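Local coordinates for Myo-inositol phosphohydrolase (Mitsuokella multacida, PDB 4WU3), which probably hydrolyses phosphate esters of myo-inositol hexakisphosphate and related inositol phosphates, as a phytase of the protein-tyrosine-phosphatase-like family, at residues A544-A549 with G576-A580; M551-M556 with I567-Q571; F356-N360 with Q571-G576. The protein carries 2 engineered substitutions. All blocks are in the same frame, centred on the assembly; numbering follows the deposited sequence.

All three contacts are mainly buried and lie on the same side of the chain's centre, their own centres 9 to 10 Å apart. Interactions 1 and 2 share helix 545-558: the first uses its N-terminal turn, beside the bound inositol phosphate, and the second uses its middle. Interactions 2 and 3 share helix 564-573 through Q571, while G576 belongs to both 1 and 3. Chemistry changes with position. Backbone N-H groups and an arginine meet phosphate in interaction 1; a buried carboxylate binds an arginine and a glutamine in interaction 2; van der Waals contact, a shared water and a weak sulfur bond join strand 357-358 to the helix end in interaction 3.

Interaction 1. Residues A544-A549 with G576-A580. With 4IP (inositol-(1,3,4,5)-tetrakisphosphate), chain F.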
loop_
_atom_site.group_PDB
_atom_site.type_symbol
_atom_site.label_atom_id
_atom_site.label_comp_id
_atom_site.label_asym_id
_atom_site.label_seq_id
_atom_site.Cartn_x
_atom_site.Cartn_y
_atom_site.Cartn_z
ATOM N N ALA A 544 -5.628 -24.771 -29.199
ATOM C CA ALA A 544 -4.540 -23.833 -29.491
ATOM C C ALA A 544 -3.295 -24.122 -28.653
ATOM O O ALA A 544 -2.452 -24.936 -29.053
ATOM C CB ALA A 544 -5.005 -22.396 -29.285
ATOM N N GLY A 545 -3.202 -23.478 -27.487
ATOM C CA GLY A 545 -2.017 -23.541 -26.621
ATOM C C GLY A 545 -1.518 -24.929 -26.258
ATOM O O GLY A 545 -0.452 -25.371 -26.708
ATOM N N ARG A 546 -2.281 -25.616 -25.420
ATOM C CA ARG A 546 -1.916 -26.953 -24.986
ATOM C C ARG A 546 -1.883 -27.970 -26.127
ATOM O O ARG A 546 -0.949 -28.759 -26.226
ATOM C CB ARG A 546 -2.866 -27.409 -23.892
ATOM C CG ARG A 546 -2.627 -26.685 -22.577
ATOM C CD ARG A 546 -3.744 -26.961 -21.589
ATOM N NE ARG A 546 -4.981 -26.322 -22.027
ATOM C CZ ARG A 546 -6.130 -26.384 -21.365
ATOM N NH1 ARG A 546 -6.200 -27.057 -20.222
ATOM N NH2 ARG A 546 -7.209 -25.758 -21.837
ATOM N N THR A 547 -2.886 -27.940 -26.991
ATOM C CA THR A 547 -2.962 -28.868 -28.106
ATOM C C THR A 547 -1.773 -28.755 -29.065
ATOM O O THR A 547 -1.179 -29.776 -29.446
ATOM C CB THR A 547 -4.272 -28.659 -28.890
ATOM O OG1 THR A 547 -5.371 -29.157 -28.118
ATOM C CG2 THR A 547 -4.237 -29.381 -30.226
ATOM N N THR A 548 -1.427 -27.529 -29.452
ATOM C CA THR A 548 -0.326 -27.305 -30.386
ATOM C C THR A 548 1.030 -27.598 -29.755
ATOM O O THR A 548 1.947 -28.083 -30.423
ATOM C CB THR A 548 -0.314 -25.874 -30.945
ATOM O OG1 THR A 548 -1.617 -25.528 -31.430
ATOM C CG2 THR A 548 0.672 -25.778 -32.081
ATOM N N ALA A 549 1.148 -27.322 -28.462
ATOM C CA ALA A 549 2.345 -27.701 -27.709
ATOM C C ALA A 549 2.598 -29.217 -27.781
ATOM O O ALA A 549 3.677 -29.666 -28.159
ATOM C CB ALA A 549 2.213 -27.256 -26.257
ATOM N N GLY A 576 -2.729 -24.871 -35.755
ATOM C CA GLY A 576 -2.378 -24.620 -34.362
ATOM C C GLY A 576 -2.002 -23.159 -34.188
ATOM O O GLY A 576 -2.124 -22.359 -35.118
ATOM N N ASN A 577 -1.563 -22.787 -32.991
ATOM C CA ASN A 577 -0.919 -21.493 -32.832
ATOM C C ASN A 577 0.569 -21.717 -33.002
ATOM O O ASN A 577 0.977 -22.825 -33.380
ATOM C CB ASN A 577 -1.275 -20.809 -31.507
ATOM C CG ASN A 577 -0.780 -21.554 -30.280
ATOM O OD1 ASN A 577 0.066 -22.440 -30.362
ATOM N ND2 ASN A 577 -1.317 -21.185 -29.121
ATOM N N TYR A 578 1.374 -20.678 -32.772
ATOM C CA TYR A 578 2.825 -20.812 -32.815
ATOM C C TYR A 578 3.325 -20.949 -31.382
ATOM O O TYR A 578 3.166 -20.021 -30.581
ATOM C CB TYR A 578 3.464 -19.591 -33.481
ATOM C CG TYR A 578 4.871 -19.848 -33.980
ATOM C CD1 TYR A 578 5.084 -20.578 -35.143
ATOM C CD2 TYR A 578 5.981 -19.369 -33.292
ATOM C CE1 TYR A 578 6.359 -20.828 -35.602
ATOM C CE2 TYR A 578 7.263 -19.617 -33.747
ATOM C CZ TYR A 578 7.443 -20.343 -34.904
ATOM O OH TYR A 578 8.704 -20.602 -35.376
ATOM N N VAL A 579 3.933 -22.091 -31.063
ATOM C CA VAL A 579 4.248 -22.409 -29.679
ATOM C C VAL A 579 5.226 -21.413 -29.074
ATOM O O VAL A 579 5.219 -21.214 -27.868
ATOM C CB VAL A 579 4.849 -23.815 -29.524
ATOM C CG1 VAL A 579 5.189 -24.094 -28.061
ATOM C CG2 VAL A 579 3.895 -24.869 -30.061
ATOM N N ALA A 580 6.075 -20.807 -29.905
ATOM C CA ALA A 580 7.147 -19.940 -29.399
ATOM C C ALA A 580 6.786 -18.464 -29.510
ATOM O O ALA A 580 7.657 -17.600 -29.464
ATOM C CB ALA A 580 8.471 -20.224 -30.107
HETATM C C1 4IP F . -6.100 -21.692 -24.904
HETATM O O1 4IP F . -5.967 -22.849 -25.728
HETATM C C2 4IP F . -7.567 -21.451 -24.571
HETATM O O2 4IP F . -8.318 -21.362 -25.774
HETATM C C3 4IP F . -7.763 -20.152 -23.801
HETATM O O3 4IP F . -9.155 -19.951 -23.544
HETATM C C4 4IP F . -7.199 -18.954 -24.558
HETATM O O4 4IP F . -7.327 -17.784 -23.741
HETATM C C5 4IP F . -5.731 -19.188 -24.897
HETATM O O5 4IP F . -5.211 -18.094 -25.655
HETATM C C6 4IP F . -5.534 -20.494 -25.665
HETATM O O6 4IP F . -4.146 -20.710 -25.929
HETATM P P1 4IP F . -5.914 -24.342 -25.134
HETATM O O1P 4IP F . -4.573 -24.427 -24.459
HETATM O O2P 4IP F . -6.067 -25.195 -26.366
HETATM O O3P 4IP F . -7.102 -24.421 -24.209
HETATM P P3 4IP F . -9.683 -19.762 -22.031
HETATM O O4P 4IP F . -8.675 -18.825 -21.407
HETATM O O5P 4IP F . -9.683 -21.165 -21.467
HETATM O O6P 4IP F . -11.052 -19.148 -22.183
HETATM P P4 4IP F . -8.004 -16.420 -24.283
HETATM O O7P 4IP F . -9.304 -16.857 -24.914
HETATM O O8P 4IP F . -8.185 -15.614 -23.020
HETATM O O9P 4IP F . -6.977 -15.874 -25.256
HETATM P P5 4IP F . -3.694 -17.594 -25.410
HETATM O OPF 4IP F . -3.389 -17.923 -23.956
HETATM O OPG 4IP F . -3.775 -16.114 -25.717
HETATM O OPH 4IP F . -2.877 -18.397 -26.396
HETATM O O HOH W 1 1.434 -23.749 -28.023
#
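The segment 576-580 runs past the first turn of helix 545-558 in an irregular conformation, with the CA atoms of T548 and G576 5.2 Å apart and V579 beside A549. This turn completes the phosphate-binding P-loop of the protein-tyrosine-phosphatase-like fold, and A544 is the N-cap residue of helix 545-558. T548 carries most of the crossing. Its OG1 sits beside the backbone N (chi1 -50°), with CG2 anti to that N, which turns the hydroxyl of T548 back to A544 O, where OG1 donates at 2.6 Å. The same T548 OG1 accepts from N577 N at 3.2 Å, so one hydroxyl ties the loop to the helix start. A544 O is gripped twice, T548 N and T548 OG1 reaching it from opposite faces of its plane. The T548 methyl CG2 lies against V579 CG2 at 3.9 Å, giving the contact an apolar flank. N577 folds its amide over the A544-G545 peptide; ND2 and G545 N are both donors and merely pack, whereas OD1 and G545 O are bridged by a water that donates to each. Beyond this, the ligand's 1-phosphate occupies the P-loop. A544 N donates to O2P, and G545 N makes only weak bonds to O1 and O6. R546 reaches the phosphate with backbone and side chain together, its guanidinium also bridging by NH1 to E424. R546 N meets O1P at 2.8 Å in a nearly straight bond (178°), R546 NE meets the same O1P at 3.1 Å, and R546 NH2 reaches O3P at 2.7 Å.

Interaction 2. Residues M551-M556 with I567-Q571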
loop_
_atom_site.group_PDB
_atom_site.type_symbol
_atom_site.label_atom_id
_atom_site.label_comp_id
_atom_site.label_asym_id
_atom_site.label_seq_id
_atom_site.Cartn_x
_atom_site.Cartn_y
_atom_site.Cartn_z
ATOM N N MET A 551 1.196 -31.429 -29.859
ATOM C CA MET A 551 1.382 -31.847 -31.250
ATOM C C MET A 551 2.820 -31.584 -31.741
ATOM O O MET A 551 3.413 -32.422 -32.421
ATOM C CB MET A 551 0.370 -31.171 -32.171
ATOM C CG MET A 551 -1.060 -31.635 -31.958
ATOM S SD MET A 551 -2.290 -30.617 -32.789
ATOM C CE MET A 551 -2.111 -31.240 -34.464
ATOM N N ALA A 552 3.372 -30.425 -31.387
ATOM C CA ALA A 552 4.727 -30.062 -31.771
ATOM C C ALA A 552 5.762 -30.972 -31.106
ATOM O O ALA A 552 6.780 -31.308 -31.710
ATOM C CB ALA A 552 4.995 -28.604 -31.418
ATOM N N MET A 553 5.511 -31.364 -29.861
ATOM C CA MET A 553 6.436 -32.251 -29.156
ATOM C C MET A 553 6.446 -33.655 -29.760
ATOM O O MET A 553 7.500 -34.279 -29.893
ATOM C CB MET A 553 6.078 -32.330 -27.674
ATOM C CG MET A 553 6.573 -31.146 -26.869
ATOM S SD MET A 553 6.274 -31.364 -25.116
ATOM C CE MET A 553 4.659 -30.618 -24.909
ATOM N N TYR A 554 5.268 -34.156 -30.104
ATOM C CA TYR A 554 5.155 -35.455 -30.742
ATOM C C TYR A 554 5.764 -35.426 -32.151
ATOM O O TYR A 554 6.514 -36.325 -32.522
ATOM C CB TYR A 554 3.687 -35.877 -30.793
ATOM C CG TYR A 554 3.450 -37.276 -31.302
ATOM C CD1 TYR A 554 4.134 -38.354 -30.764
ATOM C CD2 TYR A 554 2.523 -37.523 -32.298
ATOM C CE1 TYR A 554 3.913 -39.638 -31.220
ATOM C CE2 TYR A 554 2.295 -38.807 -32.754
ATOM C CZ TYR A 554 2.992 -39.860 -32.212
ATOM O OH TYR A 554 2.765 -41.142 -32.675
ATOM N N ASP A 555 5.442 -34.395 -32.931
ATOM C CA ASP A 555 6.035 -34.215 -34.247
ATOM C C ASP A 555 7.564 -34.318 -34.150
ATOM O O ASP A 555 8.184 -35.102 -34.874
ATOM C CB ASP A 555 5.613 -32.867 -34.830
ATOM C CG ASP A 555 5.832 -32.766 -36.350
ATOM O OD1 ASP A 555 6.416 -33.693 -36.964
ATOM O OD2 ASP A 555 5.416 -31.735 -36.934
ATOM N N MET A 556 8.159 -33.543 -33.242
ATOM C CA MET A 556 9.611 -33.523 -33.067
ATOM C C MET A 556 10.130 -34.905 -32.751
ATOM O O MET A 556 11.142 -35.346 -33.309
ATOM C CB MET A 556 10.026 -32.633 -31.895
ATOM C CG MET A 556 10.039 -31.155 -32.175
ATOM S SD MET A 556 10.410 -30.242 -30.664
ATOM C CE MET A 556 9.274 -28.882 -30.869
ATOM N N ILE A 567 9.030 -27.474 -37.666
ATOM C CA ILE A 567 8.005 -28.105 -36.835
ATOM C C ILE A 567 6.982 -27.053 -36.383
ATOM O O ILE A 567 5.777 -27.188 -36.620
ATOM C CB ILE A 567 8.625 -28.749 -35.585
ATOM C CG1 ILE A 567 9.563 -29.900 -35.963
ATOM C CG2 ILE A 567 7.540 -29.224 -34.637
ATOM C CD1 ILE A 567 8.859 -31.162 -36.419
ATOM N N LEU A 568 7.459 -26.002 -35.731
ATOM C CA LEU A 568 6.556 -24.983 -35.200
ATOM C C LEU A 568 5.772 -24.318 -36.322
ATOM O O LEU A 568 4.577 -24.035 -36.198
ATOM C CB LEU A 568 7.333 -23.944 -34.388
ATOM C CG LEU A 568 8.034 -24.527 -33.158
ATOM C CD1 LEU A 568 8.578 -23.419 -32.274
ATOM C CD2 LEU A 568 7.112 -25.433 -32.351
ATOM N N SER A 569 6.447 -24.086 -37.434
ATOM C CA SER A 569 5.811 -23.454 -38.574
ATOM C C SER A 569 4.702 -24.329 -39.180
ATOM O O SER A 569 3.592 -23.859 -39.416
ATOM C CB SER A 569 6.865 -23.092 -39.616
ATOM O OG SER A 569 7.798 -22.162 -39.074
ATOM N N ARG A 570 4.966 -25.606 -39.408
ATOM C CA ARG A 570 3.929 -26.424 -39.998
ATOM C C ARG A 570 2.776 -26.686 -39.027
ATOM O O ARG A 570 1.612 -26.680 -39.441
ATOM C CB ARG A 570 4.493 -27.720 -40.570
ATOM C CG ARG A 570 5.035 -28.715 -39.565
ATOM C CD ARG A 570 6.030 -29.611 -40.272
ATOM N NE ARG A 570 6.209 -30.890 -39.608
ATOM C CZ ARG A 570 6.945 -31.872 -40.103
ATOM N NH1 ARG A 570 7.066 -33.002 -39.457
ATOM N NH2 ARG A 570 7.562 -31.733 -41.251
ATOM N N GLN A 571 3.072 -26.876 -37.739
ATOM C CA GLN A 571 1.992 -27.028 -36.747
ATOM C C GLN A 571 1.119 -25.757 -36.692
ATOM O O GLN A 571 -0.099 -25.835 -36.487
ATOM C CB GLN A 571 2.541 -27.387 -35.362
ATOM C CG GLN A 571 3.156 -28.779 -35.258
ATOM C CD GLN A 571 2.245 -29.876 -35.776
ATOM O OE1 GLN A 571 1.020 -29.812 -35.645
ATOM N NE2 GLN A 571 2.841 -30.889 -36.373
#
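D555 meets R570 and Q571 between two consecutive helices of the phosphatase-like fold, 545-558 and 564-573, the axes of the short segments 9.7 Å apart with 128° between their N-to-C directions. The tight part surrounds the D555 carboxylate, which points at the second helix because CG is anti to the backbone nitrogen (chi1 -163°). R570 takes it side-on in a salt bridge, R570 NH1 to D555 OD1 at 2.7 Å and R570 NE to D555 OD2 at 2.9 Å, both oxygens using their syn lone pairs and the two planes nearly coplanar. Q571 NE2 adds a 2.8 Å bond to D555 OD2 from above the carboxylate plane, its amide almost perpendicular to it. OD2 thus accepts two donors, which would probably favour the ionised acid. R570 NH2 also donates to the carbonyls of T381 and K383. The looser part is apolar; all the touching residues are buried, so the contrast is one of tightness rather than of exposure. A552 CB rests on L568 CD2 at 3.9 Å, and M556 CE approaches L568 CD2 no closer than 4.3 Å, with helix 593-613 touching M556 as well. I567 joins the two regions: CG2 packs against M556 CG, and I567 CD1 lies alongside the carboxylate, 3.4 Å from D555 CG.

Interaction 3. Residues F356-N360 with Q571-G576; sequences FRTMN and QYLLGG
R357, on edge strand 357-358 of the five-stranded mixed sheet, extends over the C-terminal end of helix 564-573. That end is a Schellman motif: G575, at phi 124°, turns the chain, and G576 N bonds back to Q571 O. R357 CB lies 3.1 Å from L574 O and R357 CG 3.4 Å from the same oxygen. A bend at chi2 (-86°) places CD a little further off, and an extended chi3 takes R357 NE on to a water at 3.1 Å; this water donates to both Q571 O and Q571 OE1. At the tip, one face of the guanidinium lies over G575 O and G576 N, both toward its rim, and R357 NH2 reaches G576 CA at 3.3 Å. NH1 is held from outside these segments, donating to the carbonyls of N355 and of G543 in the P-loop. Beside the arginine, M359 crosses Q571 and L574 at about right angles. M359 CE packs on L574 CD1 at 3.7 Å, and M359 SD accepts a weak bond from Q571 NE2 at 3.6 Å, the amide's stronger partner being D555. The direct contact is therefore chiefly van der Waals, and the polar bonds of R357 named here go to a water and to the carbonyls of N355 and G543, implying that this arginine joins the strand, the helix end and the P-loop.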
loop_
_atom_site.group_PDB
_atom_site.type_symbol
_atom_site.label_atom_id
_atom_site.label_comp_id
_atom_site.label_asym_id
_atom_site.label_seq_id
_atom_site.Cartn_x
_atom_site.Cartn_y
_atom_site.Cartn_z
ATOM N N PHE A 356 -9.967 -27.839 -36.108
ATOM C CA PHE A 356 -9.727 -29.245 -36.408
ATOM C C PHE A 356 -8.706 -29.355 -37.513
ATOM O O PHE A 356 -8.789 -28.618 -38.489
ATOM C CB PHE A 356 -11.011 -29.944 -36.876
ATOM C CG PHE A 356 -10.800 -31.381 -37.310
ATOM C CD1 PHE A 356 -10.739 -32.397 -36.377
ATOM C CD2 PHE A 356 -10.651 -31.710 -38.650
ATOM C CE1 PHE A 356 -10.539 -33.713 -36.766
ATOM C CE2 PHE A 356 -10.469 -33.025 -39.041
ATOM C CZ PHE A 356 -10.405 -34.028 -38.095
ATOM N N ARG A 357 -7.756 -30.272 -37.371
ATOM C CA ARG A 357 -6.798 -30.534 -38.443
ATOM C C ARG A 357 -6.180 -31.901 -38.295
ATOM O O ARG A 357 -6.119 -32.444 -37.186
ATOM C CB ARG A 357 -5.691 -29.475 -38.473
ATOM C CG ARG A 357 -4.769 -29.474 -37.264
ATOM C CD ARG A 357 -5.306 -28.647 -36.103
ATOM N NE ARG A 357 -4.251 -28.338 -35.137
ATOM C CZ ARG A 357 -4.446 -27.707 -33.985
ATOM N NH1 ARG A 357 -5.629 -27.293 -33.621
ATOM N NH2 ARG A 357 -3.452 -27.487 -33.173
ATOM N N THR A 358 -5.736 -32.465 -39.415
ATOM C CA THR A 358 -4.908 -33.663 -39.394
ATOM C C THR A 358 -3.604 -33.299 -40.069
ATOM O O THR A 358 -3.488 -32.233 -40.666
ATOM C CB THR A 358 -5.554 -34.877 -40.114
ATOM O OG1 THR A 358 -5.492 -34.713 -41.543
ATOM C CG2 THR A 358 -6.999 -35.065 -39.685
ATOM N N MET A 359 -2.614 -34.174 -39.969
ATOM C CA MET A 359 -1.328 -33.905 -40.582
ATOM C C MET A 359 -1.394 -34.061 -42.096
ATOM O O MET A 359 -0.403 -33.813 -42.795
ATOM C CB MET A 359 -0.265 -34.816 -39.985
ATOM C CG MET A 359 -0.061 -34.584 -38.496
ATOM S SD MET A 359 0.434 -32.879 -38.176
ATOM C CE MET A 359 -1.111 -32.075 -37.801
ATOM N N ASN A 360 -2.564 -34.456 -42.604
ATOM C CA ASN A 360 -2.814 -34.467 -44.050
ATOM C C ASN A 360 -3.556 -33.217 -44.529
ATOM O O ASN A 360 -3.821 -33.074 -45.723
ATOM C CB ASN A 360 -3.623 -35.707 -44.455
ATOM C CG ASN A 360 -2.919 -37.007 -44.119
ATOM O OD1 ASN A 360 -1.780 -37.235 -44.525
ATOM N ND2 ASN A 360 -3.602 -37.874 -43.391
ATOM N N GLN A 571 3.072 -26.876 -37.739
ATOM C CA GLN A 571 1.992 -27.028 -36.747
ATOM C C GLN A 571 1.119 -25.757 -36.692
ATOM O O GLN A 571 -0.099 -25.835 -36.487
ATOM C CB GLN A 571 2.541 -27.387 -35.362
ATOM C CG GLN A 571 3.156 -28.779 -35.258
ATOM C CD GLN A 571 2.245 -29.876 -35.776
ATOM O OE1 GLN A 571 1.020 -29.812 -35.645
ATOM N NE2 GLN A 571 2.841 -30.889 -36.373
ATOM N N TYR A 572 1.739 -24.597 -36.885
ATOM C CA TYR A 572 0.997 -23.347 -36.989
ATOM C C TYR A 572 0.197 -23.340 -38.281
ATOM O O TYR A 572 -1.015 -23.079 -38.274
ATOM C CB TYR A 572 1.928 -22.122 -36.944
ATOM C CG TYR A 572 1.231 -20.824 -37.301
ATOM C CD1 TYR A 572 0.425 -20.181 -36.387
ATOM C CD2 TYR A 572 1.364 -20.259 -38.560
ATOM C CE1 TYR A 572 -0.230 -19.008 -36.705
ATOM C CE2 TYR A 572 0.720 -19.076 -38.888
ATOM C CZ TYR A 572 -0.081 -18.455 -37.951
ATOM O OH TYR A 572 -0.736 -17.271 -38.248
ATOM N N LEU A 573 0.870 -23.647 -39.386
ATOM C CA LEU A 573 0.232 -23.583 -40.691
ATOM C C LEU A 573 -0.942 -24.535 -40.772
ATOM O O LEU A 573 -1.923 -24.252 -41.442
ATOM C CB LEU A 573 1.234 -23.871 -41.800
ATOM C CG LEU A 573 2.241 -22.734 -41.984
ATOM C CD1 LEU A 573 3.326 -23.121 -42.963
ATOM C CD2 LEU A 573 1.538 -21.470 -42.448
ATOM N N LEU A 574 -0.854 -25.659 -40.073
ATOM C CA LEU A 574 -1.918 -26.651 -40.146
ATOM C C LEU A 574 -3.124 -26.262 -39.308
ATOM O O LEU A 574 -4.153 -26.923 -39.378
ATOM C CB LEU A 574 -1.407 -28.025 -39.726
ATOM C CG LEU A 574 -0.463 -28.632 -40.761
ATOM C CD1 LEU A 574 0.417 -29.718 -40.166
ATOM C CD2 LEU A 574 -1.270 -29.165 -41.929
ATOM N N GLY A 575 -2.998 -25.194 -38.517
ATOM C CA GLY A 575 -4.124 -24.667 -37.749
ATOM C C GLY A 575 -3.926 -24.540 -36.244
ATOM O O GLY A 575 -4.858 -24.148 -35.532
ATOM N N GLY A 576 -2.729 -24.871 -35.755
ATOM C CA GLY A 576 -2.378 -24.620 -34.362
ATOM C C GLY A 576 -2.002 -23.159 -34.188
ATOM O O GLY A 576 -2.124 -22.359 -35.118
HETATM O O HOH W 2 -1.212 -28.178 -35.351
#